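Local coordinates for protein transcriptional regulator, IclR family (Ruegeria sp. TM1040, PDB 3R4K) that probably binds DNA through a helix-turn-helix domain and regulates transcription, with a GAF-like C-terminal domain likely to sense a small effector, at residues 99-113 with 125-139. Sequence-based numbering, arbitrary orientation.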
loop_
_atom_site.group_PDB
_atom_site.type_symbol
_atom_site.label_atom_id
_atom_site.label_comp_id
_atom_site.label_asym_id
_atom_site.label_seq_id
_atom_site.Cartn_x
_atom_site.Cartn_y
_atom_site.Cartn_z
ATOM N N HIS A 99 -0.243 2.379 -23.721
ATOM C CA HIS A 99 0.509 3.110 -22.711
ATOM C C HIS A 99 -0.272 3.309 -21.421
ATOM O O HIS A 99 -1.500 3.423 -21.425
ATOM C CB HIS A 99 1.055 4.459 -23.226
ATOM C CG HIS A 99 0.035 5.444 -23.684
ATOM N ND1 HIS A 99 -0.272 6.569 -22.928
ATOM C CD2 HIS A 99 -0.657 5.491 -24.849
ATOM C CE1 HIS A 99 -1.174 7.235 -23.632
ATOM N NE2 HIS A 99 -1.433 6.626 -24.802
ATOM N N LEU A 100 0.467 3.315 -20.308
ATOM C CA LEU A 100 -0.051 3.555 -18.975
ATOM C C LEU A 100 0.420 4.924 -18.522
ATOM O O LEU A 100 1.614 5.231 -18.563
ATOM C CB LEU A 100 0.382 2.452 -17.978
ATOM C CG LEU A 100 -0.026 2.641 -16.498
ATOM C CD1 LEU A 100 -1.558 2.585 -16.299
ATOM C CD2 LEU A 100 0.730 1.654 -15.588
ATOM N N SER A 101 -0.529 5.765 -18.131
ATOM C CA SER A 101 -0.219 7.094 -17.618
ATOM C C SER A 101 -0.684 7.160 -16.170
ATOM O O SER A 101 -1.702 6.541 -15.806
ATOM C CB SER A 101 -0.839 8.188 -18.481
ATOM O OG SER A 101 -2.244 8.041 -18.567
ATOM N N LEU A 102 0.113 7.832 -15.324
ATOM C CA LEU A 102 -0.201 7.920 -13.900
ATOM C C LEU A 102 -0.259 9.343 -13.425
ATOM O O LEU A 102 0.481 10.198 -13.909
ATOM C CB LEU A 102 0.828 7.158 -13.046
ATOM C CG LEU A 102 0.950 5.662 -13.242
ATOM C CD1 LEU A 102 2.189 5.138 -12.529
ATOM C CD2 LEU A 102 -0.293 4.928 -12.757
ATOM N N LEU A 103 -1.109 9.585 -12.425
ATOM C CA LEU A 103 -1.203 10.888 -11.787
ATOM C C LEU A 103 0.057 11.124 -10.958
ATOM O O LEU A 103 0.405 10.303 -10.106
ATOM C CB LEU A 103 -2.462 11.001 -10.919
ATOM C CG LEU A 103 -3.753 11.344 -11.650
ATOM C CD1 LEU A 103 -4.940 11.149 -10.753
ATOM C CD2 LEU A 103 -3.735 12.760 -12.155
ATOM N N GLN A 104 0.789 12.189 -11.287
ATOM C CA GLN A 104 2.000 12.577 -10.573
ATOM C C GLN A 104 1.702 13.944 -9.996
ATOM O O GLN A 104 2.025 14.983 -10.584
ATOM C CB GLN A 104 3.244 12.534 -11.482
ATOM C CG GLN A 104 3.986 11.191 -11.448
ATOM C CD GLN A 104 5.377 11.278 -12.050
ATOM O OE1 GLN A 104 5.641 10.772 -13.147
ATOM N NE2 GLN A 104 6.307 11.917 -11.340
ATOM N N GLY A 105 0.980 13.914 -8.886
ATOM C CA GLY A 105 0.494 15.113 -8.224
ATOM C C GLY A 105 -0.749 15.599 -8.935
ATOM O O GLY A 105 -1.752 14.879 -8.998
ATOM N N GLU A 106 -0.664 16.796 -9.518
ATOM C CA GLU A 106 -1.773 17.396 -10.248
ATOM C C GLU A 106 -1.654 17.194 -11.781
ATOM O O GLU A 106 -2.536 17.652 -12.518
ATOM C CB GLU A 106 -1.911 18.886 -9.893
ATOM C CG GLU A 106 -2.798 19.092 -8.676
ATOM C CD GLU A 106 -3.392 20.471 -8.480
ATOM O OE1 GLU A 106 -2.860 21.457 -9.045
ATOM O OE2 GLU A 106 -4.377 20.566 -7.715
ATOM N N GLN A 107 -0.624 16.468 -12.259
ATOM C CA GLN A 107 -0.479 16.209 -13.695
ATOM C C GLN A 107 -0.540 14.706 -14.013
ATOM O O GLN A 107 -0.358 13.859 -13.131
ATOM C CB GLN A 107 0.807 16.837 -14.262
ATOM C CG GLN A 107 2.114 16.272 -13.696
ATOM C CD GLN A 107 3.342 16.780 -14.422
ATOM O OE1 GLN A 107 3.416 17.939 -14.867
ATOM N NE2 GLN A 107 4.350 15.921 -14.524
ATOM N N LEU A 108 -0.818 14.396 -15.283
ATOM C CA LEU A 108 -0.906 13.032 -15.795
ATOM C C LEU A 108 0.288 12.762 -16.742
ATOM O O LEU A 108 0.443 13.449 -17.763
ATOM C CB LEU A 108 -2.261 12.810 -16.492
ATOM C CG LEU A 108 -2.536 11.409 -17.016
ATOM C CD1 LEU A 108 -2.828 10.430 -15.878
ATOM C CD2 LEU A 108 -3.676 11.433 -18.008
ATOM N N ALA A 109 1.153 11.799 -16.371
ATOM C CA ALA A 109 2.370 11.479 -17.130
ATOM C C ALA A 109 2.411 10.028 -17.648
ATOM O O ALA A 109 2.184 9.104 -16.867
ATOM C CB ALA A 109 3.590 11.742 -16.261
ATOM N N SER A 110 2.699 9.837 -18.965
ATOM C CA SER A 110 2.809 8.507 -19.570
ATOM C C SER A 110 4.119 7.924 -19.085
ATOM O O SER A 110 5.172 8.513 -19.332
ATOM C CB SER A 110 2.732 8.564 -21.095
ATOM O OG SER A 110 2.487 7.275 -21.634
ATOM N N LEU A 111 4.059 6.820 -18.318
ATOM C CA LEU A 111 5.262 6.292 -17.690
ATOM C C LEU A 111 5.723 4.904 -18.179
ATOM O O LEU A 111 6.868 4.530 -17.920
ATOM C CB LEU A 111 5.060 6.308 -16.174
ATOM C CG LEU A 111 5.010 7.758 -15.596
ATOM C CD1 LEU A 111 4.473 7.779 -14.176
ATOM C CD2 LEU A 111 6.374 8.505 -15.751
ATOM N N SER A 112 4.884 4.184 -18.925
ATOM C CA SER A 112 5.244 2.889 -19.508
ATOM C C SER A 112 4.425 2.701 -20.764
ATOM O O SER A 112 3.280 3.163 -20.823
ATOM C CB SER A 112 5.074 1.720 -18.528
ATOM O OG SER A 112 3.733 1.455 -18.180
ATOM N N HIS A 113 5.041 2.109 -21.799
ATOM C CA HIS A 113 4.372 1.854 -23.068
ATOM C C HIS A 113 4.892 0.578 -23.696
ATOM O O HIS A 113 5.947 0.074 -23.314
ATOM C CB HIS A 113 4.540 3.043 -24.045
ATOM C CG HIS A 113 5.948 3.261 -24.505
ATOM N ND1 HIS A 113 6.799 4.133 -23.834
ATOM C CD2 HIS A 113 6.623 2.700 -25.543
ATOM C CE1 HIS A 113 7.955 4.084 -24.489
ATOM N NE2 HIS A 113 7.906 3.220 -25.517
HETATM N N MSE A 125 6.034 6.976 -28.769
HETATM C CA MSE A 125 6.022 7.626 -27.466
HETATM C C MSE A 125 7.396 7.724 -26.844
HETATM O O MSE A 125 8.358 7.065 -27.263
HETATM C CB MSE A 125 5.157 6.834 -26.489
HETATM C CG MSE A 125 3.923 6.290 -27.097
HETATM SE SE MSE A 125 2.455 6.743 -26.037
HETATM C CE MSE A 125 2.453 8.749 -26.108
ATOM N N GLU A 126 7.440 8.509 -25.770
ATOM C CA GLU A 126 8.569 8.702 -24.880
ATOM C C GLU A 126 8.003 8.683 -23.481
ATOM O O GLU A 126 6.903 9.225 -23.252
ATOM C CB GLU A 126 9.308 10.010 -25.187
ATOM C CG GLU A 126 10.809 9.912 -24.998
ATOM C CD GLU A 126 11.552 11.196 -25.306
ATOM O OE1 GLU A 126 12.217 11.728 -24.389
ATOM O OE2 GLU A 126 11.478 11.665 -26.466
ATOM N N ASP A 127 8.682 7.998 -22.553
ATOM C CA ASP A 127 8.167 7.965 -21.187
ATOM C C ASP A 127 8.422 9.318 -20.529
ATOM O O ASP A 127 9.334 10.043 -20.941
ATOM C CB ASP A 127 8.753 6.790 -20.392
ATOM C CG ASP A 127 8.205 5.442 -20.837
ATOM O OD1 ASP A 127 7.017 5.388 -21.273
ATOM O OD2 ASP A 127 8.953 4.441 -20.746
ATOM N N ALA A 128 7.557 9.676 -19.571
ATOM C CA ALA A 128 7.511 10.933 -18.811
ATOM C C ALA A 128 6.885 12.072 -19.651
ATOM O O ALA A 128 7.006 13.249 -19.291
ATOM C CB ALA A 128 8.892 11.333 -18.285
ATOM N N GLU A 129 6.172 11.720 -20.738
ATOM C CA GLU A 129 5.442 12.691 -21.544
ATOM C C GLU A 129 4.187 13.122 -20.756
ATOM O O GLU A 129 3.463 12.274 -20.229
ATOM C CB GLU A 129 5.089 12.089 -22.917
ATOM C CG GLU A 129 4.336 13.041 -23.832
ATOM C CD GLU A 129 4.493 12.787 -25.320
ATOM O OE1 GLU A 129 4.326 11.626 -25.766
ATOM O OE2 GLU A 129 4.744 13.773 -26.050
ATOM N N VAL A 130 3.964 14.426 -20.632
ATOM C CA VAL A 130 2.820 14.968 -19.889
ATOM C C VAL A 130 1.621 15.068 -20.841
ATOM O O VAL A 130 1.737 15.623 -21.939
ATOM C CB VAL A 130 3.152 16.309 -19.185
ATOM C CG1 VAL A 130 1.935 16.866 -18.437
ATOM C CG2 VAL A 130 4.334 16.137 -18.225
ATOM N N LEU A 131 0.490 14.494 -20.425
ATOM C CA LEU A 131 -0.744 14.460 -21.202
ATOM C C LEU A 131 -1.722 15.491 -20.676
ATOM O O LEU A 131 -1.766 15.757 -19.461
ATOM C CB LEU A 131 -1.394 13.064 -21.164
ATOM C CG LEU A 131 -0.548 11.817 -21.488
ATOM C CD1 LEU A 131 0.560 12.048 -22.515
ATOM C CD2 LEU A 131 -0.082 11.172 -20.299
ATOM N N THR A 132 -2.501 16.095 -21.583
ATOM C CA THR A 132 -3.494 17.082 -21.170
ATOM C C THR A 132 -4.737 16.331 -20.651
ATOM O O THR A 132 -5.011 15.213 -21.099
ATOM C CB THR A 132 -3.817 18.051 -22.319
ATOM O OG1 THR A 132 -4.421 17.336 -23.394
ATOM C CG2 THR A 132 -2.589 18.807 -22.824
ATOM N N PHE A 133 -5.469 16.936 -19.705
ATOM C CA PHE A 133 -6.679 16.313 -19.179
ATOM C C PHE A 133 -7.836 16.416 -20.175
ATOM O O PHE A 133 -8.693 15.535 -20.230
ATOM C CB PHE A 133 -7.080 16.932 -17.834
ATOM C CG PHE A 133 -6.251 16.435 -16.671
ATOM C CD1 PHE A 133 -6.384 15.127 -16.204
ATOM C CD2 PHE A 133 -5.337 17.269 -16.043
ATOM C CE1 PHE A 133 -5.598 14.663 -15.147
ATOM C CE2 PHE A 133 -4.565 16.806 -14.968
ATOM C CZ PHE A 133 -4.696 15.507 -14.536
ATOM N N HIS A 134 -7.842 17.483 -20.978
ATOM C CA HIS A 134 -8.911 17.758 -21.927
ATOM C C HIS A 134 -8.617 17.258 -23.358
ATOM O O HIS A 134 -9.565 17.041 -24.113
ATOM C CB HIS A 134 -9.201 19.275 -21.946
ATOM C CG HIS A 134 -8.066 20.106 -22.463
ATOM N ND1 HIS A 134 -6.945 20.368 -21.690
ATOM C CD2 HIS A 134 -7.919 20.712 -23.665
ATOM C CE1 HIS A 134 -6.152 21.109 -22.455
ATOM N NE2 HIS A 134 -6.695 21.339 -23.651
ATOM N N GLY A 135 -7.341 17.101 -23.722
ATOM C CA GLY A 135 -6.963 16.723 -25.082
ATOM C C GLY A 135 -6.594 15.277 -25.345
ATOM O O GLY A 135 -6.307 14.912 -26.490
ATOM N N THR A 136 -6.580 14.441 -24.299
ATOM C CA THR A 136 -6.240 13.021 -24.466
ATOM C C THR A 136 -7.380 12.151 -23.948
ATOM O O THR A 136 -8.104 12.577 -23.044
ATOM C CB THR A 136 -4.912 12.650 -23.738
ATOM O OG1 THR A 136 -5.055 12.814 -22.327
ATOM C CG2 THR A 136 -3.721 13.435 -24.217
ATOM N N ALA A 137 -7.506 10.919 -24.478
ATOM C CA ALA A 137 -8.480 9.942 -23.993
ATOM C C ALA A 137 -8.117 9.572 -22.543
ATOM O O ALA A 137 -9.002 9.490 -21.696
ATOM C CB ALA A 137 -8.484 8.710 -24.888
ATOM N N SER A 138 -6.794 9.423 -22.260
ATOM C CA SER A 138 -6.246 9.117 -20.931
ATOM C C SER A 138 -6.642 10.201 -19.929
ATOM O O SER A 138 -7.137 9.871 -18.848
ATOM C CB SER A 138 -4.728 8.958 -20.983
ATOM O OG SER A 138 -4.360 7.966 -21.923
ATOM N N GLY A 139 -6.478 11.463 -20.323
ATOM C CA GLY A 139 -6.844 12.619 -19.512
ATOM C C GLY A 139 -8.326 12.682 -19.199
ATOM O O GLY A 139 -8.705 12.958 -18.055
HETATM O O HOH W 1 8.195 1.657 -21.434
HETATM O O HOH W 2 10.016 4.445 -27.689
#
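H113 and D127 join the hairpin 99-113 to the turn leading into the short, weakly bonded edge strand 129-131, in the antiparallel sheet of the GAF-like (profilin-like) IclR C-terminal domain. H113 ND1 donates to D127 OD1 at 2.9 Å; the oxygen lies near the imidazole plane, yet the donor meets it from above the carboxylate, the two planes being 55° apart. M125 CB sits over one ring face, 4.2 Å from the H113 centroid, a CH-pi contact. With an alanine in place of H113, D127 OD1 would probably lose its imidazole donor and M125 CB the face it packs on. The bent selenomethionine chain of M125 then carries SE over the H99 ring, 3.8 Å from its centroid and 24° off the normal. L131 N to L108 O and S110 N to E129 O pair the strands, and A128 N, inside the type II turn E126-E129, donates to S110 O. Farther along, L108 sets CB against F133 CE1 (4.0 Å), while CG, anti to the backbone N (chi1 -177°), meets L131 CD2; F150 meets the F133 ring edge-to-face. T136 caps the helix beginning at 137, its OG1 accepting from G139 N at 2.8 Å, and L108 CD2 lies 3.6 Å from that same G139 N.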